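Local coordinates for alkaline phosphatase (Thermus thermophilus, PDB 7KWD), which probably hydrolyses phosphate monoesters as a homodimeric alkaline phosphatase that uses zinc and magnesium ions at its active site, at residues 92-104 with 147-159. Sequence-based numbering, arbitrary orientation.
With ZN (zinc ion), chain E; MG (magnesium ion), chain D; TLA (L(+)-tartaric acid), chain C.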
loop_
_atom_site.group_PDB
_atom_site.type_symbol
_atom_site.label_atom_id
_atom_site.label_comp_id
_atom_site.label_asym_id
_atom_site.label_seq_id
_atom_site.Cartn_x
_atom_site.Cartn_y
_atom_site.Cartn_z
ATOM N N VAL A 92 -5.712 -8.868 -10.094
ATOM C CA VAL A 92 -6.312 -7.564 -9.873
ATOM C C VAL A 92 -7.802 -7.666 -10.131
ATOM O O VAL A 92 -8.229 -7.936 -11.266
ATOM C CB VAL A 92 -5.684 -6.488 -10.759
ATOM C CG1 VAL A 92 -6.340 -5.121 -10.487
ATOM C CG2 VAL A 92 -4.176 -6.465 -10.548
ATOM N N THR A 93 -8.593 -7.429 -9.096
ATOM C CA THR A 93 -10.031 -7.597 -9.189
ATOM C C THR A 93 -10.642 -6.320 -9.734
ATOM O O THR A 93 -10.023 -5.264 -9.728
ATOM C CB THR A 93 -10.609 -7.900 -7.806
ATOM O OG1 THR A 93 -11.972 -8.306 -7.877
ATOM C CG2 THR A 93 -10.518 -6.660 -6.949
ATOM N N GLU A 94 -11.899 -6.396 -10.131
ATOM C CA GLU A 94 -12.695 -5.160 -10.146
ATOM C C GLU A 94 -13.857 -5.335 -9.168
ATOM O O GLU A 94 -13.924 -6.306 -8.395
ATOM C CB GLU A 94 -13.108 -4.772 -11.568
ATOM C CG GLU A 94 -13.692 -5.889 -12.374
ATOM C CD GLU A 94 -14.995 -6.398 -11.746
ATOM O OE1 GLU A 94 -14.925 -7.380 -10.969
ATOM O OE2 GLU A 94 -16.082 -5.807 -12.000
ATOM N N SER A 95 -14.777 -4.373 -9.208
ATOM C CA SER A 95 -15.689 -4.175 -8.089
ATOM C C SER A 95 -16.722 -5.289 -7.953
ATOM O O SER A 95 -17.116 -5.628 -6.829
ATOM C CB SER A 95 -16.384 -2.831 -8.235
ATOM O OG SER A 95 -15.704 -1.836 -7.538
ATOM N N SER A 96 -17.220 -5.850 -9.071
ATOM C CA SER A 96 -18.264 -6.878 -8.947
ATOM C C SER A 96 -17.702 -8.149 -8.326
ATOM O O SER A 96 -18.311 -8.723 -7.414
ATOM C CB SER A 96 -18.906 -7.200 -10.302
ATOM O OG SER A 96 -17.940 -7.544 -11.267
ATOM N N ALA A 97 -16.532 -8.602 -8.796
ATOM C CA ALA A 97 -15.932 -9.783 -8.185
ATOM C C ALA A 97 -15.548 -9.510 -6.736
ATOM O O ALA A 97 -15.705 -10.373 -5.872
ATOM C CB ALA A 97 -14.722 -10.240 -9.004
ATOM N N ALA A 98 -15.096 -8.302 -6.436
ATOM C CA ALA A 98 -14.739 -7.990 -5.055
ATOM C C ALA A 98 -15.974 -7.994 -4.181
ATOM O O ALA A 98 -16.003 -8.614 -3.114
ATOM C CB ALA A 98 -14.040 -6.642 -4.996
ATOM N N GLY A 99 -17.036 -7.341 -4.649
ATOM C CA GLY A 99 -18.283 -7.351 -3.907
ATOM C C GLY A 99 -18.837 -8.749 -3.760
ATOM O O GLY A 99 -19.333 -9.122 -2.693
ATOM N N ASN A 100 -18.748 -9.541 -4.833
ATOM C CA ASN A 100 -19.176 -10.933 -4.780
ATOM C C ASN A 100 -18.435 -11.713 -3.703
ATOM O O ASN A 100 -19.027 -12.543 -3.008
ATOM C CB ASN A 100 -18.934 -11.601 -6.124
ATOM C CG ASN A 100 -19.934 -11.192 -7.166
ATOM O OD1 ASN A 100 -20.870 -10.458 -6.881
ATOM N ND2 ASN A 100 -19.733 -11.669 -8.395
ATOM N N ALA A 101 -17.133 -11.486 -3.579
ATOM C CA ALA A 101 -16.366 -12.175 -2.551
ATOM C C ALA A 101 -16.942 -11.854 -1.191
ATOM O O ALA A 101 -17.144 -12.746 -0.358
ATOM C CB ALA A 101 -14.892 -11.774 -2.633
ATOM N N PHE A 102 -17.234 -10.568 -0.955
ATOM C CA PHE A 102 -17.858 -10.174 0.302
ATOM C C PHE A 102 -19.236 -10.816 0.474
ATOM O O PHE A 102 -19.565 -11.346 1.546
ATOM C CB PHE A 102 -18.022 -8.656 0.375
ATOM C CG PHE A 102 -16.738 -7.873 0.426
ATOM C CD1 PHE A 102 -15.523 -8.480 0.682
ATOM C CD2 PHE A 102 -16.765 -6.504 0.232
ATOM C CE1 PHE A 102 -14.363 -7.738 0.754
ATOM C CE2 PHE A 102 -15.608 -5.767 0.292
ATOM C CZ PHE A 102 -14.401 -6.382 0.558
ATOM N N SER A 103 -20.086 -10.710 -0.559
ATOM C CA SER A 103 -21.508 -10.990 -0.374
ATOM C C SER A 103 -21.843 -12.448 -0.608
ATOM O O SER A 103 -22.880 -12.902 -0.134
ATOM C CB SER A 103 -22.377 -10.139 -1.309
ATOM O OG SER A 103 -22.170 -10.548 -2.639
ATOM N N CYS A 104 -20.987 -13.186 -1.316
ATOM C CA CYS A 104 -21.261 -14.572 -1.641
ATOM C C CYS A 104 -20.238 -15.547 -1.085
ATOM O O CYS A 104 -20.561 -16.721 -0.973
ATOM C CB CYS A 104 -21.365 -14.756 -3.162
ATOM S SG CYS A 104 -22.652 -13.750 -3.928
ATOM N N ALA A 147 -22.015 -1.595 -8.884
ATOM C CA ALA A 147 -21.652 -2.979 -8.590
ATOM C C ALA A 147 -21.610 -3.259 -7.100
ATOM O O ALA A 147 -22.064 -4.315 -6.651
ATOM C CB ALA A 147 -20.295 -3.303 -9.192
ATOM N N THR A 148 -21.084 -2.327 -6.302
ATOM C CA THR A 148 -20.827 -2.667 -4.907
ATOM C C THR A 148 -22.124 -2.855 -4.143
ATOM O O THR A 148 -22.293 -3.896 -3.484
ATOM C CB THR A 148 -19.933 -1.600 -4.275
ATOM O OG1 THR A 148 -18.674 -1.572 -4.962
ATOM C CG2 THR A 148 -19.713 -1.932 -2.823
ATOM N N PRO A 149 -23.075 -1.933 -4.184
ATOM C CA PRO A 149 -24.376 -2.203 -3.547
ATOM C C PRO A 149 -25.108 -3.342 -4.207
ATOM O O PRO A 149 -25.698 -4.201 -3.519
ATOM C CB PRO A 149 -25.139 -0.866 -3.702
ATOM C CG PRO A 149 -24.405 -0.107 -4.755
ATOM C CD PRO A 149 -22.956 -0.554 -4.676
ATOM N N ALA A 150 -25.065 -3.395 -5.548
ATOM C CA ALA A 150 -25.910 -4.369 -6.225
ATOM C C ALA A 150 -25.446 -5.785 -5.930
ATOM O O ALA A 150 -26.272 -6.702 -5.800
ATOM C CB ALA A 150 -25.942 -4.099 -7.725
ATOM N N SER A 151 -24.124 -5.987 -5.810
ATOM C CA SER A 151 -23.614 -7.333 -5.593
ATOM C C SER A 151 -24.069 -7.895 -4.261
ATOM O O SER A 151 -23.944 -9.098 -4.037
ATOM C CB SER A 151 -22.090 -7.333 -5.639
ATOM O OG SER A 151 -21.582 -6.656 -4.478
ATOM N N PHE A 152 -24.572 -7.041 -3.357
ATOM C CA PHE A 152 -25.027 -7.528 -2.077
ATOM C C PHE A 152 -26.460 -8.013 -2.091
ATOM O O PHE A 152 -26.844 -8.736 -1.164
ATOM C CB PHE A 152 -24.901 -6.460 -0.990
ATOM C CG PHE A 152 -23.540 -6.422 -0.359
ATOM C CD1 PHE A 152 -22.408 -6.485 -1.141
ATOM C CD2 PHE A 152 -23.400 -6.360 0.999
ATOM C CE1 PHE A 152 -21.145 -6.465 -0.572
ATOM C CE2 PHE A 152 -22.150 -6.354 1.579
ATOM C CZ PHE A 152 -21.027 -6.391 0.803
ATOM N N VAL A 153 -27.257 -7.651 -3.108
ATOM C CA VAL A 153 -28.693 -7.905 -3.092
ATOM C C VAL A 153 -29.166 -8.745 -4.276
ATOM O O VAL A 153 -30.104 -9.535 -4.124
ATOM C CB VAL A 153 -29.495 -6.589 -3.024
ATOM C CG1 VAL A 153 -29.379 -6.026 -1.664
ATOM C CG2 VAL A 153 -28.958 -5.624 -4.054
ATOM N N ILE A 154 -28.585 -8.590 -5.471
ATOM C CA ILE A 154 -29.184 -9.243 -6.650
ATOM C C ILE A 154 -28.133 -9.891 -7.543
ATOM O O ILE A 154 -26.939 -9.623 -7.456
ATOM C CB ILE A 154 -30.047 -8.270 -7.490
ATOM C CG1 ILE A 154 -29.259 -7.022 -7.921
ATOM C CG2 ILE A 154 -31.320 -7.856 -6.712
ATOM C CD1 ILE A 154 -28.479 -7.180 -9.264
ATOM N N SER A 155 -28.611 -10.749 -8.441
ATOM C CA SER A 155 -27.748 -11.471 -9.362
ATOM C C SER A 155 -27.994 -11.013 -10.790
ATOM O O SER A 155 -29.143 -10.876 -11.224
ATOM C CB SER A 155 -27.982 -12.988 -9.308
ATOM O OG SER A 155 -27.103 -13.594 -10.255
ATOM N N ASN A 156 -26.918 -10.806 -11.528
ATOM C CA ASN A 156 -27.042 -10.369 -12.916
ATOM C C ASN A 156 -25.732 -10.597 -13.650
ATOM O O ASN A 156 -24.659 -10.264 -13.122
ATOM C CB ASN A 156 -27.433 -8.881 -12.965
ATOM C CG ASN A 156 -27.818 -8.432 -14.362
ATOM O OD1 ASN A 156 -27.064 -8.639 -15.317
ATOM N ND2 ASN A 156 -28.993 -7.830 -14.485
ATOM N N PRO A 157 -25.773 -11.149 -14.871
ATOM C CA PRO A 157 -24.521 -11.476 -15.566
ATOM C C PRO A 157 -23.742 -10.273 -16.034
ATOM O O PRO A 157 -22.563 -10.441 -16.348
ATOM C CB PRO A 157 -24.975 -12.325 -16.766
ATOM C CG PRO A 157 -26.421 -12.019 -16.927
ATOM C CD PRO A 157 -26.950 -11.709 -15.568
ATOM N N ASP A 158 -24.343 -9.081 -16.052
ATOM C CA ASP A 158 -23.725 -7.859 -16.575
ATOM C C ASP A 158 -23.899 -6.736 -15.551
ATOM O O ASP A 158 -25.012 -6.204 -15.392
ATOM C CB ASP A 158 -24.377 -7.469 -17.911
ATOM C CG ASP A 158 -23.721 -6.246 -18.588
ATOM O OD1 ASP A 158 -22.646 -5.786 -18.141
ATOM O OD2 ASP A 158 -24.308 -5.754 -19.578
ATOM N N ARG A 159 -22.796 -6.379 -14.870
ATOM C CA ARG A 159 -22.848 -5.316 -13.879
ATOM C C ARG A 159 -23.346 -4.016 -14.497
ATOM O O ARG A 159 -23.950 -3.194 -13.814
ATOM C CB ARG A 159 -21.471 -5.089 -13.229
ATOM C CG ARG A 159 -20.323 -4.776 -14.181
ATOM C CD ARG A 159 -19.052 -4.331 -13.464
ATOM N NE ARG A 159 -19.185 -3.060 -12.734
ATOM C CZ ARG A 159 -18.202 -2.505 -12.021
ATOM N NH1 ARG A 159 -18.376 -1.327 -11.418
ATOM N NH2 ARG A 159 -17.026 -3.127 -11.923
HETATM ZN ZN ZN E . -14.172 -1.239 -6.296
HETATM MG MG MG D . -18.145 0.548 -5.883
HETATM O O1 TLA C . -14.996 2.376 -12.096
HETATM O O11 TLA C . -16.062 0.861 -13.264
HETATM C C1 TLA C . -15.096 1.180 -12.496
HETATM C C2 TLA C . -14.070 0.124 -12.023
HETATM O O2 TLA C . -13.532 -0.619 -13.101
HETATM C C3 TLA C . -14.895 -0.823 -11.148
HETATM O O3 TLA C . -14.356 -2.107 -11.014
HETATM C C4 TLA C . -15.093 -0.360 -9.729
HETATM O O4 TLA C . -16.269 -0.164 -9.336
HETATM O O41 TLA C . -14.104 -0.182 -8.975
HETATM O O HOH W 1 -17.078 -3.520 -4.587
HETATM O O HOH W 2 -17.901 -0.254 -7.648
HETATM O O HOH W 3 -20.193 0.679 -6.423
HETATM O O HOH W 4 -17.191 2.477 -6.768
#
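R159 reaches E94 by a salt bridge, NH2 to OE2 at 2.8 Å, with guanidinium and carboxylate planes turned 72° apart. The carboxylate also caps helix 95-104: OE1 receives A97 N on its syn lone pair, while OE2 takes S96 N from above the carboxylate plane and, from the syn side, S96 OG, also hydrogen-bonded to G111 N. R159 NH2 is the third donor to OE2, coming from the anti side, tilted out of the carboxylate plane, in a bent bond. With CG between backbone N and carbonyl carbon (chi1 48°) and a bend at chi2, the carboxylate turns back to the helix. A glutamine in place of E94 would probably leave the arginine without its charged mate and weaken the cap. The same NH2 donates to tartrate O3 at 3.0 Å, which also accepts from S95 N; the tartrate, probably from the crystallisation liquor, is held much as the corresponding arginine of relatives holds phosphate.

S95, the predicted phosphoserine nucleophile, binds zinc through OG at 2.1 Å, and T148 OG1 binds magnesium at 2.4 Å. A water links the two helix starts, donating to S95 O and accepting from T148 OG1. G99 lets the helices approach to 8.4 Å between axes, since a CB there would strike S151 OG, which donates back to T148 O. S103 OG donates to S151 O at 2.7 Å from above the carbonyl plane, and S103 CB makes a CH-pi contact over one face of the F152 ring.

N100, whose OD1 accepts from A114 N, also touches S151 CB. The helices cross at -38°; D47, D317 and H318 complete the zinc site, D47, E270 and three waters the magnesium site. F102 packs on strand 310-325, P149 and F152 on strand 265-271, and A150 and V153 on helix 162-172.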